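Local coordinates for protein putative GntR-family transcriptional regulator (PDB 3CNV) that probably senses a small effector molecule through its UTRA domain, the ligand-binding part of a GntR-family repressor or activator of transcription, at the interface of chains A and B and the interface of chains A and C. Coordinates in Å, arbitrary orientation; residue numbers count along the deposited sequence, not the author numbering. Chains: chain A/B/C, Putative GntR-family transcriptional regulator.

Contact 1: the interface of chains A and B. Residues chain A 107, 129, 157, 159; chain B 107, 129, 157, 159.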
loop_
_atom_site.group_PDB
_atom_site.type_symbol
_atom_site.label_atom_id
_atom_site.label_comp_id
_atom_site.label_asym_id
_atom_site.label_seq_id
_atom_site.Cartn_x
_atom_site.Cartn_y
_atom_site.Cartn_z
ATOM N N LEU A 107 2.608 13.810 3.316
ATOM C CA LEU A 107 1.482 14.443 3.960
ATOM C C LEU A 107 1.907 15.218 5.154
ATOM O O LEU A 107 2.679 14.756 5.969
ATOM C CB LEU A 107 0.407 13.434 4.304
ATOM C CG LEU A 107 -0.458 12.853 3.175
ATOM C CD1 LEU A 107 0.260 11.918 2.232
ATOM C CD2 LEU A 107 -1.718 12.098 3.741
ATOM N N LEU A 129 -4.878 19.700 5.310
ATOM C CA LEU A 129 -4.056 18.553 4.933
ATOM C C LEU A 129 -3.381 18.876 3.591
ATOM O O LEU A 129 -4.021 19.073 2.587
ATOM C CB LEU A 129 -4.862 17.285 4.908
ATOM C CG LEU A 129 -4.129 15.945 4.568
ATOM C CD1 LEU A 129 -3.003 15.678 5.552
ATOM C CD2 LEU A 129 -5.125 14.735 4.498
ATOM N N TYR A 157 -8.667 11.544 4.883
ATOM C CA TYR A 157 -7.852 10.810 3.917
ATOM C C TYR A 157 -7.706 9.385 4.440
ATOM O O TYR A 157 -7.168 9.119 5.543
ATOM C CB TYR A 157 -6.508 11.523 3.751
ATOM C CG TYR A 157 -5.434 10.830 2.895
ATOM C CD1 TYR A 157 -4.803 9.664 3.345
ATOM C CD2 TYR A 157 -4.929 11.433 1.772
ATOM C CE1 TYR A 157 -3.770 9.027 2.540
ATOM C CE2 TYR A 157 -3.923 10.832 1.009
ATOM C CZ TYR A 157 -3.365 9.641 1.397
ATOM O OH TYR A 157 -2.311 9.076 0.702
ATOM N N ASN A 159 -6.418 5.455 4.504
ATOM C CA ASN A 159 -5.202 4.699 4.127
ATOM C C ASN A 159 -5.158 3.351 4.829
ATOM O O ASN A 159 -5.295 3.274 6.018
ATOM C CB ASN A 159 -3.904 5.488 4.473
ATOM C CG ASN A 159 -2.667 5.005 3.712
ATOM O OD1 ASN A 159 -2.745 4.548 2.587
ATOM N ND2 ASN A 159 -1.499 5.171 4.327
ATOM N N LEU B 107 -6.868 9.987 8.236
ATOM C CA LEU B 107 -6.000 11.134 8.498
ATOM C C LEU B 107 -6.729 12.408 8.202
ATOM O O LEU B 107 -7.449 12.507 7.236
ATOM C CB LEU B 107 -4.731 11.133 7.675
ATOM C CG LEU B 107 -3.563 10.197 7.971
ATOM C CD1 LEU B 107 -4.025 8.810 7.810
ATOM C CD2 LEU B 107 -2.383 10.510 7.038
ATOM N N LEU B 129 -1.395 16.912 12.355
ATOM C CA LEU B 129 -1.919 15.780 11.570
ATOM C C LEU B 129 -2.478 14.730 12.592
ATOM O O LEU B 129 -1.787 14.222 13.456
ATOM C CB LEU B 129 -0.854 15.176 10.697
ATOM C CG LEU B 129 -1.163 13.893 9.910
ATOM C CD1 LEU B 129 -2.194 14.229 8.814
ATOM C CD2 LEU B 129 0.077 13.343 9.339
ATOM N N TYR B 157 4.409 12.631 6.805
ATOM C CA TYR B 157 3.916 11.263 6.709
ATOM C C TYR B 157 4.115 10.820 5.279
ATOM O O TYR B 157 3.542 11.366 4.353
ATOM C CB TYR B 157 2.427 11.218 7.162
ATOM C CG TYR B 157 1.660 9.918 7.085
ATOM C CD1 TYR B 157 1.121 9.358 8.241
ATOM C CD2 TYR B 157 1.388 9.286 5.859
ATOM C CE1 TYR B 157 0.408 8.190 8.191
ATOM C CE2 TYR B 157 0.673 8.037 5.805
ATOM C CZ TYR B 157 0.145 7.540 6.984
ATOM O OH TYR B 157 -0.555 6.351 6.891
ATOM N N ASN B 159 3.782 8.174 2.249
ATOM C CA ASN B 159 2.903 7.135 1.750
ATOM C C ASN B 159 3.163 6.851 0.296
ATOM O O ASN B 159 3.164 7.744 -0.515
ATOM C CB ASN B 159 1.453 7.553 1.874
ATOM C CG ASN B 159 0.458 6.370 1.842
ATOM O OD1 ASN B 159 0.742 5.214 2.251
ATOM N ND2 ASN B 159 -0.732 6.682 1.369
HETATM O O HOH W 1 -1.031 3.712 0.293
#

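Contact 2: the interface of chains A and C. Residues chain A 97-99, 137-138; chain C 10, 14-16.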
loop_
_atom_site.group_PDB
_atom_site.type_symbol
_atom_site.label_atom_id
_atom_site.label_comp_id
_atom_site.label_asym_id
_atom_site.label_seq_id
_atom_site.Cartn_x
_atom_site.Cartn_y
_atom_site.Cartn_z
ATOM N N GLY A 97 -2.495 8.822 -23.374
ATOM C CA GLY A 97 -1.974 7.459 -23.241
ATOM C C GLY A 97 -0.991 7.287 -22.087
ATOM O O GLY A 97 -0.145 6.338 -22.037
ATOM N N VAL A 98 -1.164 8.155 -21.108
ATOM C CA VAL A 98 -0.350 8.091 -19.863
ATOM C C VAL A 98 -1.083 7.558 -18.683
ATOM O O VAL A 98 -1.968 8.179 -18.144
ATOM C CB VAL A 98 0.332 9.426 -19.560
ATOM C CG1 VAL A 98 1.330 9.211 -18.344
ATOM C CG2 VAL A 98 1.075 9.853 -20.827
ATOM N N SER A 99 -0.717 6.338 -18.329
ATOM C CA SER A 99 -1.318 5.668 -17.185
ATOM C C SER A 99 -0.361 5.613 -15.977
ATOM O O SER A 99 0.837 5.412 -16.120
ATOM C CB SER A 99 -1.741 4.276 -17.638
ATOM O OG SER A 99 -2.688 3.854 -16.689
ATOM N N THR A 137 4.630 6.727 -14.166
ATOM C CA THR A 137 4.123 5.842 -15.179
ATOM C C THR A 137 5.103 4.705 -15.265
ATOM O O THR A 137 6.109 4.612 -14.529
ATOM C CB THR A 137 3.958 6.539 -16.532
ATOM O OG1 THR A 137 3.310 5.658 -17.460
ATOM C CG2 THR A 137 5.352 7.005 -17.183
ATOM N N TYR A 138 4.845 3.911 -16.274
ATOM C CA TYR A 138 5.725 2.770 -16.666
ATOM C C TYR A 138 7.186 3.197 -16.812
ATOM O O TYR A 138 7.549 4.154 -17.546
ATOM C CB TYR A 138 5.178 2.074 -17.924
ATOM C CG TYR A 138 3.904 1.356 -17.550
ATOM C CD1 TYR A 138 3.962 0.158 -16.919
ATOM C CD2 TYR A 138 2.655 1.914 -17.780
ATOM C CE1 TYR A 138 2.823 -0.489 -16.509
ATOM C CE2 TYR A 138 1.506 1.294 -17.361
ATOM C CZ TYR A 138 1.596 0.076 -16.735
ATOM O OH TYR A 138 0.479 -0.605 -16.275
ATOM N N PRO C 10 3.330 -5.120 -17.774
ATOM C CA PRO C 10 4.132 -5.921 -18.650
ATOM C C PRO C 10 5.575 -6.004 -18.258
ATOM O O PRO C 10 6.130 -5.086 -17.644
ATOM C CB PRO C 10 4.011 -5.196 -20.046
ATOM C CG PRO C 10 3.695 -3.809 -19.735
ATOM C CD PRO C 10 2.855 -3.877 -18.435
ATOM N N GLY C 14 7.134 -0.417 -21.956
ATOM C CA GLY C 14 5.942 0.232 -22.469
ATOM C C GLY C 14 4.744 0.182 -21.565
ATOM O O GLY C 14 4.732 -0.432 -20.475
ATOM N N GLU C 15 3.736 0.865 -22.077
ATOM C CA GLU C 15 2.432 0.964 -21.421
ATOM C C GLU C 15 1.835 -0.435 -21.604
ATOM O O GLU C 15 1.979 -1.043 -22.673
ATOM C CB GLU C 15 1.542 2.104 -22.027
ATOM C CG GLU C 15 0.671 2.919 -20.949
ATOM C CD GLU C 15 1.440 4.043 -20.227
ATOM O OE1 GLU C 15 2.640 4.270 -20.490
ATOM O OE2 GLU C 15 0.865 4.713 -19.388
ATOM N N GLY C 16 1.212 -0.972 -20.565
ATOM C CA GLY C 16 0.608 -2.302 -20.685
ATOM C C GLY C 16 -0.539 -2.247 -21.697
ATOM O O GLY C 16 -1.587 -1.636 -21.417
#

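Contact 1: the interface of chains A and B
A:Leu107 and B:Leu107 meet methyl to methyl on the two-fold axis, CD2 of A:Leu107 lying 3.7 Å from CD2 of B:Leu107, with the two side chains at about a right angle. Beside them A:Leu129 and B:Leu129 touch through their CD1 methyls. Each Leu107 also caps the tyrosine of its own chain: CD2 of A:Leu107 sits 3.6 Å above the plane of the A:Tyr157 ring, over its centre, and B:Leu107 does the same to B:Tyr157. The backbones flank this core as two antiparallel bridges. A:Leu107 N donates to B:Tyr157 O at 2.8 Å and B:Tyr157 N returns to A:Leu107 O at 2.9 Å, with the twin pair opposite. Farther out, each tyrosine, its CG anti to the backbone N (chi1 173° in A:Tyr157), points its phenol toward the partner's asparagine. B:Asn159 ND2 gives a hydrogen bond of 2.9 Å to A:Tyr157 OH, arriving at the ring edge with the oxygen near the amide plane; ring and amide stand 67° apart. The twin bond joins A:Asn159 ND2 to B:Tyr157 OH. The amides also face tip to tip, exchanging weak hydrogen bonds, and water 1 bridges A:Asn159 OD1 and B:Asn159 OD1 at 3.0 Å from each. Strand 100-111 of chain A thus pairs with strand 155-161 of chain B, and the reciprocal pairing joins the sheets of the two UTRA domains in what is probably the dimer.

Contact 2: the interface of chains A and C
A:Tyr138 presents its ring to the loop of C:Gly14 to C:Gly16 and the end of strand 8-10, which lie along one face, the loop also reaching round one edge. The backbone N of C:Gly16 lies 3.9 Å above that face, offset toward the rim, while the carboxylate of C:Glu15 stands at an edge, OE2 close to the ring plane and the two flat groups turned 70° apart. The nearest carbon contact of this pair runs from A:Tyr138 CD2 to C:Glu15 CD at 3.5 Å. The face under C:Gly16 also takes C:Gly14 O, 3.5 Å from CG of A:Tyr138, and C:Pro10 CD, which touches CE1 of A:Tyr138 from the same side, just past the rim, at 3.9 Å. C:Glu15 bends at chi2 (83°), and its acid passes the tyrosine to enter the loop of A:Gly97 to A:Ser99. There OE2 of C:Glu15 accepts a short hydrogen bond from A:Ser99 N at 2.5 Å, met nearly along its C-O axis. A:Thr137 crosses the glutamate at about a right angle, with its hydroxyl OG1 3.4 Å from OE1 of C:Glu15. That hydroxyl is already directed to chain A, since it donates to the A:Ser99 carbonyl and ties the end of strand 127-137 to the loop that receives the acid. This second-shell bond, A:Thr137 OG1 to A:Ser99 O, measures 2.8 Å, and the oxygen donor is tilted 15° from the carbonyl plane.

About 27 Å separates the C-alpha centres of contact 1 and contact 2, and chain A takes part in both with different residues. Strand 127-137 connects them: A:Leu129, near its start, serves contact 1, whereas A:Thr137, its last residue, serves contact 2. Strand 100-111 likewise carries A:Leu107 and begins just after A:Ser99. Contact 1 is a sheet-to-sheet junction, contact 2 a loop contact in which an acid and an aromatic ring take part. Both interfaces are two-fold, so together they could build the deposited four-copy assembly, although the structure alone does not show whether contact 2 persists in solution.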